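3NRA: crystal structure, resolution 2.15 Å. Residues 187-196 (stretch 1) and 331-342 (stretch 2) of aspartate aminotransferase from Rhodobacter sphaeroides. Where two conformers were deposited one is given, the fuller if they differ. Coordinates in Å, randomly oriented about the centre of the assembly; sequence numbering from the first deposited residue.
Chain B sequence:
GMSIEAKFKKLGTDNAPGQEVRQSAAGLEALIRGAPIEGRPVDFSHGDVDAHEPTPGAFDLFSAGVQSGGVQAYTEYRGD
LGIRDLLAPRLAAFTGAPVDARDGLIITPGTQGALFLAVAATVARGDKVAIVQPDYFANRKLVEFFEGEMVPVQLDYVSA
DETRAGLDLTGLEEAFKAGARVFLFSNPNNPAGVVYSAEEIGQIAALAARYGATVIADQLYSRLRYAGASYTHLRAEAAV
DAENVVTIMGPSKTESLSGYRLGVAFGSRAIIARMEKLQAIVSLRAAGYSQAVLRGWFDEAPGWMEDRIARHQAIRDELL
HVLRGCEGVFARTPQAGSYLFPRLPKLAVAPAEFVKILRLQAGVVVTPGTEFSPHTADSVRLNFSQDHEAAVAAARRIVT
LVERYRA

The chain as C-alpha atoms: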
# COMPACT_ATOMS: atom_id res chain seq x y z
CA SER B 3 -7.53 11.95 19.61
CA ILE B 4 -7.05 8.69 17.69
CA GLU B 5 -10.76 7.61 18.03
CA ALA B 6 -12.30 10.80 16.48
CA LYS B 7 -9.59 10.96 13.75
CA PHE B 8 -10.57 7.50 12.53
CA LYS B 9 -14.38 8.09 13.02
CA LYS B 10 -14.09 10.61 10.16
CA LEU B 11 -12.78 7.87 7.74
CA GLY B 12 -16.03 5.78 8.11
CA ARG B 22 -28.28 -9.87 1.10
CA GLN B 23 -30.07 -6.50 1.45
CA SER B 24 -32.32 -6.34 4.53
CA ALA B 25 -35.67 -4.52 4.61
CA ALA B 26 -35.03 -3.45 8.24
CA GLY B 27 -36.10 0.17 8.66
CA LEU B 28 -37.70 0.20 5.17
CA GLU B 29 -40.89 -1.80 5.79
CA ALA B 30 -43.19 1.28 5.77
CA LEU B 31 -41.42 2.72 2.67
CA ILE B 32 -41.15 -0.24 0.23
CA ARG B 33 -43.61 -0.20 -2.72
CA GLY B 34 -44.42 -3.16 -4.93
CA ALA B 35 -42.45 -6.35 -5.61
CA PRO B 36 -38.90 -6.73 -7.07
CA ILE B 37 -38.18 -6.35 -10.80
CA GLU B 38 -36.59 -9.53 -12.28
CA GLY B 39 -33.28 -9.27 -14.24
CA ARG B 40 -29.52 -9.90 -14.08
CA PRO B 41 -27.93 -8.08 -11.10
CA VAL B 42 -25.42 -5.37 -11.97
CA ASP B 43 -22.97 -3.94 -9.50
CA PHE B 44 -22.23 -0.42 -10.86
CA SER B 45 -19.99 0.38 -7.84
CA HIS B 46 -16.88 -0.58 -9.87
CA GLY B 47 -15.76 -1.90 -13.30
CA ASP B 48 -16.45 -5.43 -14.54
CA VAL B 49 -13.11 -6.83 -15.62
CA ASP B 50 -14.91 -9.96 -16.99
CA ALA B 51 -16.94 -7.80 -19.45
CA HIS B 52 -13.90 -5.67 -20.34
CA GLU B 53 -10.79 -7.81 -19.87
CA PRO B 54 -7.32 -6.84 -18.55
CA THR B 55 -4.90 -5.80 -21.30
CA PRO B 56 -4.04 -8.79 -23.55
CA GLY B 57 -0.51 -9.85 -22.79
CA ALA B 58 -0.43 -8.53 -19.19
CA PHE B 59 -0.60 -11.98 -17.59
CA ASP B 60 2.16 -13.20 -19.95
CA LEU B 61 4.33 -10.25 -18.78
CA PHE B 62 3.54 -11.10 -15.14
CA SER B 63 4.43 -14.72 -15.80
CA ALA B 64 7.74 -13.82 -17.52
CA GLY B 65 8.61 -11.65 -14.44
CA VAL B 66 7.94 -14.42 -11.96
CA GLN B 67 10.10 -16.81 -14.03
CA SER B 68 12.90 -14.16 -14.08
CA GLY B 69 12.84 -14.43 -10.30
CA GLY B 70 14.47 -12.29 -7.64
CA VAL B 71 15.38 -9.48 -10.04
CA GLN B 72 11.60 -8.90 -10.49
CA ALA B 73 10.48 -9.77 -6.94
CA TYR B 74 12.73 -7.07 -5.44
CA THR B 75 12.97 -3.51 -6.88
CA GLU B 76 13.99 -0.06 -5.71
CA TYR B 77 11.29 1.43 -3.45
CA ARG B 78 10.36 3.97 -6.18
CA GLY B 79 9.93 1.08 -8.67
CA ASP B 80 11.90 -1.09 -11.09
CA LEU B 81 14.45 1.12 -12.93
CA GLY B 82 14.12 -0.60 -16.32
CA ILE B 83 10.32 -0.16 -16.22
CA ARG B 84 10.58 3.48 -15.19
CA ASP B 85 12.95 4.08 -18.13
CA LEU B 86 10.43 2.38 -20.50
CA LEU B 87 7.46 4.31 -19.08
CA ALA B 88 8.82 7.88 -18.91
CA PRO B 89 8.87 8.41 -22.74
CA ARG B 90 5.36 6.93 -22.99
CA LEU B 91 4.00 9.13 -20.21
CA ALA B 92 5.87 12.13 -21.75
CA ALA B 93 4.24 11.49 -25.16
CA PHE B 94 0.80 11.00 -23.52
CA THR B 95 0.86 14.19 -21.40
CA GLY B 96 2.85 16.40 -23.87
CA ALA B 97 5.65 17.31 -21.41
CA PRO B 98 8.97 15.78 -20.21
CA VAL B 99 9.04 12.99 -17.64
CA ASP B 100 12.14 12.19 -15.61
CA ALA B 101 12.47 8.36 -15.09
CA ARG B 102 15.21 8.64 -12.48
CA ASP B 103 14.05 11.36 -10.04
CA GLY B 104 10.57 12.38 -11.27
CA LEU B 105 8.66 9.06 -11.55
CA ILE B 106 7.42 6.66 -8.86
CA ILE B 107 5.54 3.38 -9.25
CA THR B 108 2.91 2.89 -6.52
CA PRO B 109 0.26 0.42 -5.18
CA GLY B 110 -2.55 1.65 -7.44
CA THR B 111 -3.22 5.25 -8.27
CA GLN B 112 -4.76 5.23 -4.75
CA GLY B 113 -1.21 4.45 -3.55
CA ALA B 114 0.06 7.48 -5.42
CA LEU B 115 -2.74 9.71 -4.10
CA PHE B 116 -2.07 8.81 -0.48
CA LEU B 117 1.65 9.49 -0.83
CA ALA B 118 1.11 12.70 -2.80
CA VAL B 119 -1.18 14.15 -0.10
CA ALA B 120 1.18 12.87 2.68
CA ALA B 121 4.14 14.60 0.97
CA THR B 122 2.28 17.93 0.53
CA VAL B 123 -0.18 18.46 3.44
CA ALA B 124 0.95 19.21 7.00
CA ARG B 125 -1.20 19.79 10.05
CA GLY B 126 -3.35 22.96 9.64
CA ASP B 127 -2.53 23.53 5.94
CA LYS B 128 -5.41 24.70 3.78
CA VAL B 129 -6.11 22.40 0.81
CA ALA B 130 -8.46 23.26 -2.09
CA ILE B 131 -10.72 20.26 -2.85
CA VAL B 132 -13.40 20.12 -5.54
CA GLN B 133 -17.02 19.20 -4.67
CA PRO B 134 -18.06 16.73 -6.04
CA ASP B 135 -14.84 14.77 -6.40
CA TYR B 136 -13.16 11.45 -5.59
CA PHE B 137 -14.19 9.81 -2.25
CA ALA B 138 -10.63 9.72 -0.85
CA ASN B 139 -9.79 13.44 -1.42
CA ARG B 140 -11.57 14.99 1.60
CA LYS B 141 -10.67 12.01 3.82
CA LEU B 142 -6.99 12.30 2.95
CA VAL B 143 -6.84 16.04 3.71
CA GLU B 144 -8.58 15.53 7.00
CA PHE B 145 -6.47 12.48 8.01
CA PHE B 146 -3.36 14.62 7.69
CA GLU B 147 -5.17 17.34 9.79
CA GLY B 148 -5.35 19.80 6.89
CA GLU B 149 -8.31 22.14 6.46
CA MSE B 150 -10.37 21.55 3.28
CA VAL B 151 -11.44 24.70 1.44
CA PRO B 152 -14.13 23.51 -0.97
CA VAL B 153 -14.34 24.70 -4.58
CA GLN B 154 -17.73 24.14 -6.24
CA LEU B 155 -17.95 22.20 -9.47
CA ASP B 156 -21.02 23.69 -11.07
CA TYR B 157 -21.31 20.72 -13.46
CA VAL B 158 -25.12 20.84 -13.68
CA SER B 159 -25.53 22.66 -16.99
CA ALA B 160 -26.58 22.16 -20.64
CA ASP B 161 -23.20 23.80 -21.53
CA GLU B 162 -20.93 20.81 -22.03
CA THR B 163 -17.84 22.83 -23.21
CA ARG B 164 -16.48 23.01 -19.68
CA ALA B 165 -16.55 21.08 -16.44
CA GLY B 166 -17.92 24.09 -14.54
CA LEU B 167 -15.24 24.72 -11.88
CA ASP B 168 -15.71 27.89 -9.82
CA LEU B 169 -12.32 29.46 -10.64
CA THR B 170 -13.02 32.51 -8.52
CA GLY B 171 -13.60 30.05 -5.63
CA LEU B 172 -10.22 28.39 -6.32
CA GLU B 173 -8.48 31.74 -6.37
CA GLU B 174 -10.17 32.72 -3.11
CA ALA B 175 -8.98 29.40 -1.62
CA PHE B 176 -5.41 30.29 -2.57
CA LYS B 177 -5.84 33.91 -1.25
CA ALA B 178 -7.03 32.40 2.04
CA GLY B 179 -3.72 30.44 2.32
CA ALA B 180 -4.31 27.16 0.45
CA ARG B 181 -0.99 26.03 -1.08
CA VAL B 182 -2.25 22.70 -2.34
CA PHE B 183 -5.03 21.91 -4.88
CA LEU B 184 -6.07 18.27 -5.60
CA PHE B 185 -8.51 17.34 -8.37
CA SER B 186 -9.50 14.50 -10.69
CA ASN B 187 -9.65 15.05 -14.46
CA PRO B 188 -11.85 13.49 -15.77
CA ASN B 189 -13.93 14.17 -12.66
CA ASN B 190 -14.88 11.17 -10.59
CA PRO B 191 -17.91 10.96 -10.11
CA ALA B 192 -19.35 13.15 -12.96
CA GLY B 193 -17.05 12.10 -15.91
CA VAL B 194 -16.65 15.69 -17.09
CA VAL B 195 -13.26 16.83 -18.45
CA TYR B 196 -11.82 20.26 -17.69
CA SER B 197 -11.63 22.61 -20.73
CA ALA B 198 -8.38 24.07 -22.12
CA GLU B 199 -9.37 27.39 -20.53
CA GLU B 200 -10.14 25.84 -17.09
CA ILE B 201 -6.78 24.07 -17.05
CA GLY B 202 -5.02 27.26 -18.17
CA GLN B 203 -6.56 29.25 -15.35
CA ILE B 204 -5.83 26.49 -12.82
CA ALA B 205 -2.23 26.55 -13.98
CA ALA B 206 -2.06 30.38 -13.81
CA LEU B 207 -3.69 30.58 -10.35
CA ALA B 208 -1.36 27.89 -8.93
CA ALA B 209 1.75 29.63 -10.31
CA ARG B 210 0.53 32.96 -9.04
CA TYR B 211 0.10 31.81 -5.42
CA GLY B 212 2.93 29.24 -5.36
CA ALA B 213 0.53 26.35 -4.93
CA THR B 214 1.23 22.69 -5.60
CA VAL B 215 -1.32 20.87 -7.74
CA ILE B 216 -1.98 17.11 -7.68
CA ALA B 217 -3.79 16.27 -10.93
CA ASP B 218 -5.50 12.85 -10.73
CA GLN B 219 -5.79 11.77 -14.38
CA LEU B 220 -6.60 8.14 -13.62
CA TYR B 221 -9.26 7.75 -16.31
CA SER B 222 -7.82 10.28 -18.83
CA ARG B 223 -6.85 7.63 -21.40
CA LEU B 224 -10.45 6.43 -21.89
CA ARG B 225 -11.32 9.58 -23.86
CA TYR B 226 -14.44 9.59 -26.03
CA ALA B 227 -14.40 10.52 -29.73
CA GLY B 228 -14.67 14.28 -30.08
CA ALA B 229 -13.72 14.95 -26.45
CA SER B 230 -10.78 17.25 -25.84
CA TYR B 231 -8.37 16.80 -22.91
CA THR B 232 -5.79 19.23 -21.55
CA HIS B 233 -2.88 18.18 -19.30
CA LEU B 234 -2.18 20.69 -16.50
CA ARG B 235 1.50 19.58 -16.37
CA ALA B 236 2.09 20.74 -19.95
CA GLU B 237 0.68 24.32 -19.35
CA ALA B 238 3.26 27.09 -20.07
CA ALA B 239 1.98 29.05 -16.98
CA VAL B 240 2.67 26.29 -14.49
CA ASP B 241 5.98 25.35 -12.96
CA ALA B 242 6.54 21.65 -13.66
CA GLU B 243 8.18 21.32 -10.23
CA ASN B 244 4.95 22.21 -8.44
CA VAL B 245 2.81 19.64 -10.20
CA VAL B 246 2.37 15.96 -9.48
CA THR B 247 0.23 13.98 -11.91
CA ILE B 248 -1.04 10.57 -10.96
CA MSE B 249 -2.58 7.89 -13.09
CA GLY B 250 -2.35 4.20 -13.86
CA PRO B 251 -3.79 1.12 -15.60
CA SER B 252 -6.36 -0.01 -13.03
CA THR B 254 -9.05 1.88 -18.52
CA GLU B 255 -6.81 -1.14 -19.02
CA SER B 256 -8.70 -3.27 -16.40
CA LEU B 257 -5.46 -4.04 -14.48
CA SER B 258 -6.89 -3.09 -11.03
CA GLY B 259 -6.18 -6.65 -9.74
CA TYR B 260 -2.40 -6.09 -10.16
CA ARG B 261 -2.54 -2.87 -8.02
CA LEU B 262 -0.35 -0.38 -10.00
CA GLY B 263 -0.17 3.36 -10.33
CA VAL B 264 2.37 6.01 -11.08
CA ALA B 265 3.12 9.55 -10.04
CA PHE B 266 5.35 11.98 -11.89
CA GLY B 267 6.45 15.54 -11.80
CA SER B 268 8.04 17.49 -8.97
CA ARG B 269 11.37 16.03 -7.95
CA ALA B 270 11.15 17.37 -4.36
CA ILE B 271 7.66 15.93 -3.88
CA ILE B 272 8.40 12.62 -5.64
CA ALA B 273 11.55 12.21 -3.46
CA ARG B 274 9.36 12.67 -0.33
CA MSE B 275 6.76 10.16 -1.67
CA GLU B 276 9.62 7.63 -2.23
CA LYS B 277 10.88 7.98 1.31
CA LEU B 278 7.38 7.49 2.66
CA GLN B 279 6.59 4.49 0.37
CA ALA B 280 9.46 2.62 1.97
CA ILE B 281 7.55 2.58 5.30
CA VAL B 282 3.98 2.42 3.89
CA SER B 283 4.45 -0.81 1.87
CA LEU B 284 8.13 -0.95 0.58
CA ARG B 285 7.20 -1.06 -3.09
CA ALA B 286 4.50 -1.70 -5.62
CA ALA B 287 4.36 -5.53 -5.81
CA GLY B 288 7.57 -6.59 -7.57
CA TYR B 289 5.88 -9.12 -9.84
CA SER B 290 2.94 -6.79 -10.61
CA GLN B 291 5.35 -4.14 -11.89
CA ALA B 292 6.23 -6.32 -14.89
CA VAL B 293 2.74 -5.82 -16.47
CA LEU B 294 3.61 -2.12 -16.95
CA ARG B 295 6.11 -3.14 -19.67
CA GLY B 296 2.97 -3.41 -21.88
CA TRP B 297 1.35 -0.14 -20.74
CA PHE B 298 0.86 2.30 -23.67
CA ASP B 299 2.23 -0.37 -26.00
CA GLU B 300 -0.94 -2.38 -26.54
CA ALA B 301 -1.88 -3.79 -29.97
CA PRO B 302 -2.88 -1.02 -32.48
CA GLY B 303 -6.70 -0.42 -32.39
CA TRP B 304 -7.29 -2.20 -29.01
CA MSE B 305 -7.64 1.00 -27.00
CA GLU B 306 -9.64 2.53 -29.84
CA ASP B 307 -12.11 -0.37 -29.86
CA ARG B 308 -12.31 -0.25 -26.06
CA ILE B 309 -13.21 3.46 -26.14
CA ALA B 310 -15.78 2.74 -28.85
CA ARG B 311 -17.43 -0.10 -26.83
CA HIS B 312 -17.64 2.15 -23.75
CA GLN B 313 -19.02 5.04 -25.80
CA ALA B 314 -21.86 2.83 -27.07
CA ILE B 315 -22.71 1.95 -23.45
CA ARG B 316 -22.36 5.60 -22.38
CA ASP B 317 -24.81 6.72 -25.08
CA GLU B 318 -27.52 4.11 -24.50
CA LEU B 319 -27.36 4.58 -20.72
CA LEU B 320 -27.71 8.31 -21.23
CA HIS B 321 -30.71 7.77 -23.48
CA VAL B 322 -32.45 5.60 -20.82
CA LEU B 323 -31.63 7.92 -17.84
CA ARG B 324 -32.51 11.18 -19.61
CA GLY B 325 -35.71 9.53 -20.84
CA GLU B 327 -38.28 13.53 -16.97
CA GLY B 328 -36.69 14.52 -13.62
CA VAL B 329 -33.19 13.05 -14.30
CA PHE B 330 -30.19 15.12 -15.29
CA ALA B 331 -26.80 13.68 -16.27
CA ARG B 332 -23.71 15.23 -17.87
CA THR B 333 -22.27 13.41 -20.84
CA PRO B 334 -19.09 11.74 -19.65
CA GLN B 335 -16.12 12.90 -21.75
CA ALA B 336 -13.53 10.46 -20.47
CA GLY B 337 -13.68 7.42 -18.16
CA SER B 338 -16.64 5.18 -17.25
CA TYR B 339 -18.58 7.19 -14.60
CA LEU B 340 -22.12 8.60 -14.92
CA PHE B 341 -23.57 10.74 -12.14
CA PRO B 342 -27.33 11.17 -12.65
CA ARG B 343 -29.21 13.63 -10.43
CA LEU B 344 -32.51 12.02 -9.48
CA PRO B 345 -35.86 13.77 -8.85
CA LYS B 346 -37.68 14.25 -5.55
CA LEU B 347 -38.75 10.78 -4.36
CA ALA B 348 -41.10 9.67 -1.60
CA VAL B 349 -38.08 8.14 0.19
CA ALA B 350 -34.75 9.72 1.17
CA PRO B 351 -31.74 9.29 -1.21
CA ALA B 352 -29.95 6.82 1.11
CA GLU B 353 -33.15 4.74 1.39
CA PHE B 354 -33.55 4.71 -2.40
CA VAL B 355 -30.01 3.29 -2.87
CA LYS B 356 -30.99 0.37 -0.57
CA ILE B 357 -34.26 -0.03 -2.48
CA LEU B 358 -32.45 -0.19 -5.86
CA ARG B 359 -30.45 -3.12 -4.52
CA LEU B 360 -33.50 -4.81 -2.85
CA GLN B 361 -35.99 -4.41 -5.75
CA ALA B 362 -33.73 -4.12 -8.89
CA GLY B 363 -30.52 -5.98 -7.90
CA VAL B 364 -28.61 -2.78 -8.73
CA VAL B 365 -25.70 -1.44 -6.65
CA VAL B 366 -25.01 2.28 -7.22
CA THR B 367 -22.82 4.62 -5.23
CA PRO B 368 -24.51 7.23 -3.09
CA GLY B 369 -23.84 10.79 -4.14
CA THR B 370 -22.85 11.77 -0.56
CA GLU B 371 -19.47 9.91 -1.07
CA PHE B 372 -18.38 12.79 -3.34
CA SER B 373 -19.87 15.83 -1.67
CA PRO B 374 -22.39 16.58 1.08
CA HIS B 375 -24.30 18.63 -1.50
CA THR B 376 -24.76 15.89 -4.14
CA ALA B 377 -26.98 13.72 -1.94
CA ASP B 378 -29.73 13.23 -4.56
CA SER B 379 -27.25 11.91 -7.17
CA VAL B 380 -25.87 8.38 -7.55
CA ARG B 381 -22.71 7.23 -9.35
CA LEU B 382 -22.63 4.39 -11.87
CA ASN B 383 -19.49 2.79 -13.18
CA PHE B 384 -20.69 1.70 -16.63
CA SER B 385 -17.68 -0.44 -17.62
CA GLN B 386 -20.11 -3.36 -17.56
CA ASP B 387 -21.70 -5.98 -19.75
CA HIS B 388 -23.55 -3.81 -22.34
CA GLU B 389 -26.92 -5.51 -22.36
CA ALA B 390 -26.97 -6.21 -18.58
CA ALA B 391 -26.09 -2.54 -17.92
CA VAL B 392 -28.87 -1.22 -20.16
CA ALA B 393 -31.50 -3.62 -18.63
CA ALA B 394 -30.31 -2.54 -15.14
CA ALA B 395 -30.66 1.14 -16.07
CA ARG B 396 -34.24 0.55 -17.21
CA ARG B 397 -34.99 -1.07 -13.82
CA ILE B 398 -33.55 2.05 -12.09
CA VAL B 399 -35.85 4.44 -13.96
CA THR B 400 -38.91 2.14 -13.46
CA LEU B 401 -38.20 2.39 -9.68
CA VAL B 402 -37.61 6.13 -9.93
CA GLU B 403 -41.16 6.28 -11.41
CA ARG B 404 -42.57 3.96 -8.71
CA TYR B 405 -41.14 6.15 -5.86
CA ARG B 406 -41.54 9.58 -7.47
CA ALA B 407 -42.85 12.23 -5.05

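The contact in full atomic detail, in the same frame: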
# COMPACT_ATOMS: atom_id res chain seq x y z
N ASN B 187 -9.35 14.65 -13.10
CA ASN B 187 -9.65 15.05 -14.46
C ASN B 187 -9.38 13.85 -15.39
O ASN B 187 -8.24 13.51 -15.58
CB ASN B 187 -8.76 16.21 -14.90
CG ASN B 187 -9.14 16.75 -16.25
OD1 ASN B 187 -10.27 16.56 -16.69
ND2 ASN B 187 -8.21 17.40 -16.91
N PRO B 188 -10.44 13.20 -15.94
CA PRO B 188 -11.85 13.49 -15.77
C PRO B 188 -12.32 13.36 -14.32
O PRO B 188 -11.79 12.53 -13.54
CB PRO B 188 -12.52 12.44 -16.63
CG PRO B 188 -11.62 11.29 -16.58
CD PRO B 188 -10.26 11.95 -16.70
N ASN B 189 -13.29 14.21 -13.96
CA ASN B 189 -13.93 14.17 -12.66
C ASN B 189 -14.54 12.81 -12.36
O ASN B 189 -15.22 12.21 -13.23
CB ASN B 189 -14.99 15.25 -12.57
CG ASN B 189 -15.67 15.29 -11.23
OD1 ASN B 189 -16.79 14.78 -11.08
ND2 ASN B 189 -15.02 15.92 -10.25
N ASN B 190 -14.17 12.26 -11.22
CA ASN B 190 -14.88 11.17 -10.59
C ASN B 190 -15.63 11.86 -9.46
O ASN B 190 -15.01 12.39 -8.56
CB ASN B 190 -13.86 10.12 -10.06
CG ASN B 190 -14.52 8.90 -9.39
OD1 ASN B 190 -15.69 8.93 -8.96
ND2 ASN B 190 -13.73 7.82 -9.25
N PRO B 191 -16.97 11.89 -9.51
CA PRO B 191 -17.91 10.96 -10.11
C PRO B 191 -18.59 11.36 -11.44
O PRO B 191 -19.31 10.54 -12.01
CB PRO B 191 -18.99 10.90 -9.05
CG PRO B 191 -19.08 12.33 -8.58
CD PRO B 191 -17.68 12.81 -8.57
N ALA B 192 -18.47 12.62 -11.88
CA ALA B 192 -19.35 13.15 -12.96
C ALA B 192 -18.89 12.78 -14.41
O ALA B 192 -19.69 12.79 -15.34
CB ALA B 192 -19.51 14.67 -12.81
N GLY B 193 -17.60 12.49 -14.58
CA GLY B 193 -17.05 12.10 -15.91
C GLY B 193 -16.79 13.27 -16.84
O GLY B 193 -16.45 13.07 -18.01
N VAL B 194 -16.94 14.49 -16.32
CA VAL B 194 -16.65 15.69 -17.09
C VAL B 194 -15.13 15.97 -17.11
O VAL B 194 -14.41 15.67 -16.17
CB VAL B 194 -17.42 16.93 -16.54
CG1 VAL B 194 -18.92 16.70 -16.62
CG2 VAL B 194 -16.99 17.27 -15.14
N VAL B 195 -14.69 16.57 -18.20
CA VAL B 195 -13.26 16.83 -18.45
C VAL B 195 -13.09 18.33 -18.42
O VAL B 195 -13.92 19.04 -18.94
CB VAL B 195 -12.84 16.26 -19.84
CG1 VAL B 195 -11.51 16.85 -20.29
CG2 VAL B 195 -12.78 14.70 -19.78
N TYR B 196 -12.02 18.81 -17.82
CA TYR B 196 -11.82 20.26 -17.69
C TYR B 196 -11.41 20.82 -19.06
O TYR B 196 -10.66 20.20 -19.77
CB TYR B 196 -10.77 20.58 -16.63
CG TYR B 196 -11.27 20.37 -15.20
CD1 TYR B 196 -11.50 19.09 -14.70
CD2 TYR B 196 -11.51 21.43 -14.37
CE1 TYR B 196 -11.97 18.89 -13.42
CE2 TYR B 196 -11.98 21.24 -13.07
CZ TYR B 196 -12.20 19.97 -12.61
OH TYR B 196 -12.65 19.78 -11.32
N ALA B 331 -28.15 14.28 -16.30
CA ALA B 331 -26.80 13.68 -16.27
C ALA B 331 -25.88 14.32 -17.32
O ALA B 331 -26.28 14.44 -18.47
CB ALA B 331 -26.89 12.20 -16.50
N ARG B 332 -24.67 14.74 -16.91
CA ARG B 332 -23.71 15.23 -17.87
C ARG B 332 -23.23 14.07 -18.71
O ARG B 332 -23.07 12.94 -18.20
CB ARG B 332 -22.48 15.90 -17.18
CG ARG B 332 -22.73 17.38 -16.67
CD ARG B 332 -22.89 18.36 -17.80
NE ARG B 332 -21.66 18.49 -18.57
CZ ARG B 332 -20.64 19.29 -18.26
NH1 ARG B 332 -20.70 20.10 -17.20
NH2 ARG B 332 -19.55 19.29 -19.02
N THR B 333 -22.99 14.34 -19.98
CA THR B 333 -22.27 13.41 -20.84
C THR B 333 -20.88 13.23 -20.34
O THR B 333 -20.12 14.20 -20.30
CB THR B 333 -22.20 13.90 -22.27
OG1 THR B 333 -23.50 14.26 -22.72
CG2 THR B 333 -21.60 12.79 -23.21
N PRO B 334 -20.49 11.98 -19.97
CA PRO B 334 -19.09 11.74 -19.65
C PRO B 334 -18.18 11.92 -20.87
O PRO B 334 -18.55 11.54 -21.97
CB PRO B 334 -19.08 10.25 -19.19
CG PRO B 334 -20.47 9.88 -19.00
CD PRO B 334 -21.29 10.75 -19.86
N GLN B 335 -17.02 12.52 -20.66
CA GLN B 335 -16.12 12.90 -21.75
C GLN B 335 -14.82 12.08 -21.72
O GLN B 335 -14.16 11.90 -22.75
CB GLN B 335 -15.82 14.38 -21.67
CG GLN B 335 -17.07 15.24 -22.00
CD GLN B 335 -16.94 16.70 -21.55
OE1 GLN B 335 -16.58 16.99 -20.39
NE2 GLN B 335 -17.31 17.62 -22.44
N ALA B 336 -14.47 11.56 -20.56
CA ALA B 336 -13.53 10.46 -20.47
C ALA B 336 -13.86 9.60 -19.25
O ALA B 336 -14.54 10.05 -18.33
CB ALA B 336 -12.08 11.01 -20.38
N GLY B 337 -13.42 8.36 -19.27
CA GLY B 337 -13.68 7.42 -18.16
C GLY B 337 -15.08 6.82 -18.20
O GLY B 337 -15.84 7.12 -19.11
N SER B 338 -15.41 5.97 -17.23
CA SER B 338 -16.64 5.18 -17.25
C SER B 338 -17.59 5.49 -16.08
O SER B 338 -18.32 4.59 -15.61
CB SER B 338 -16.30 3.69 -17.27
OG SER B 338 -15.25 3.43 -18.17
N TYR B 339 -17.62 6.76 -15.62
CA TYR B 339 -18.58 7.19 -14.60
C TYR B 339 -19.73 8.06 -15.17
O TYR B 339 -19.50 8.93 -15.99
CB TYR B 339 -17.87 7.95 -13.51
CG TYR B 339 -16.90 7.11 -12.76
CD1 TYR B 339 -17.31 5.91 -12.13
CD2 TYR B 339 -15.56 7.48 -12.65
CE1 TYR B 339 -16.41 5.13 -11.42
CE2 TYR B 339 -14.66 6.70 -11.95
CZ TYR B 339 -15.10 5.51 -11.35
OH TYR B 339 -14.20 4.71 -10.67
N LEU B 340 -20.96 7.74 -14.76
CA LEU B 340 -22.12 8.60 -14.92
C LEU B 340 -22.66 8.97 -13.53
O LEU B 340 -22.74 8.12 -12.62
CB LEU B 340 -23.23 7.90 -15.67
CG LEU B 340 -23.19 7.75 -17.18
CD1 LEU B 340 -23.99 6.48 -17.59
CD2 LEU B 340 -23.77 8.96 -17.85
N PHE B 341 -23.10 10.21 -13.40
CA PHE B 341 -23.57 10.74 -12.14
C PHE B 341 -24.95 11.41 -12.32
O PHE B 341 -25.06 12.63 -12.29
CB PHE B 341 -22.51 11.71 -11.64
CG PHE B 341 -22.61 12.04 -10.20
CD1 PHE B 341 -22.59 11.04 -9.23
CD2 PHE B 341 -22.61 13.37 -9.79
CE1 PHE B 341 -22.62 11.36 -7.90
CE2 PHE B 341 -22.66 13.68 -8.45
CZ PHE B 341 -22.64 12.66 -7.50
N PRO B 342 -26.01 10.60 -12.51
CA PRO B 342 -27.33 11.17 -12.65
C PRO B 342 -27.88 11.80 -11.36
O PRO B 342 -27.70 11.24 -10.28
CB PRO B 342 -28.17 9.99 -13.08
CG PRO B 342 -27.45 8.83 -12.64
CD PRO B 342 -26.03 9.18 -12.84
O HOH W 1 -22.33 12.29 -15.54

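Two cis peptide bonds, before Pro-188 and before Pro-191, mark the first stretch, whose chain from Asn-189 to Val-194 forms a compact turn; both prolines point their CA-to-CB bonds toward the second stretch. Stretch 1 has no regular helix or strand, and stretch 2 is strand at 339-340; the turn is held by its own bonds. Gly-193 N donates to Asn-189 O (2.8 Å), Asn-189 N to Val-194 O (2.9 Å), and Ala-192 N to the side-chain oxygen Asn-189 OD1 (2.9 Å).

The backbones come closest at Gly-193 and Pro-334, whose CA atoms lie 4.3 Å apart. Gly-193 has a positive phi, which favours glycine, and a CB here would lie only 2.7 Å from Tyr-339 O and 2.9 Å from Pro-334 CB. The close approach lets Gln-335 N donate an almost linear hydrogen bond to Gly-193 O (2.8 Å). The side chain of Gln-335, whose CA-to-CB bond points toward stretch 1, adds a second link, its OE1 accepting from Val-195 N at 2.9 Å, so one residue serves as both donor and acceptor.

Apolar contacts accompany these two hydrogen bonds. Val-195 CG2 and Pro-188 CG each lie 3.8 Å from Ala-336 CB, a methyl small enough to sit close to both. Farther along, Pro-191 lies over the face of the Phe-341 ring: its CG is 3.5 Å from the ring centroid and nearly on the ring normal, a CH-pi contact that suits the polarised C-H groups of proline. Asn-190 OD1 lies over a face of the Tyr-339 ring; OD1 and ND2 both hydrogen-bond elsewhere in the structure, so the amide packs on the ring with its polar groups satisfied. Val-194 CG1 covers one face of the Arg-332 guanidinium, 3.5 Å from CZ, while NH1 and NH2 hydrogen-bond elsewhere in the structure.

Where the backbones do not bond directly, a water joins them. It donates to Ala-192 O (2.7 Å) and Arg-332 O (2.8 Å) and accepts from Phe-341 N (3.1 Å), satisfying three main-chain groups at once.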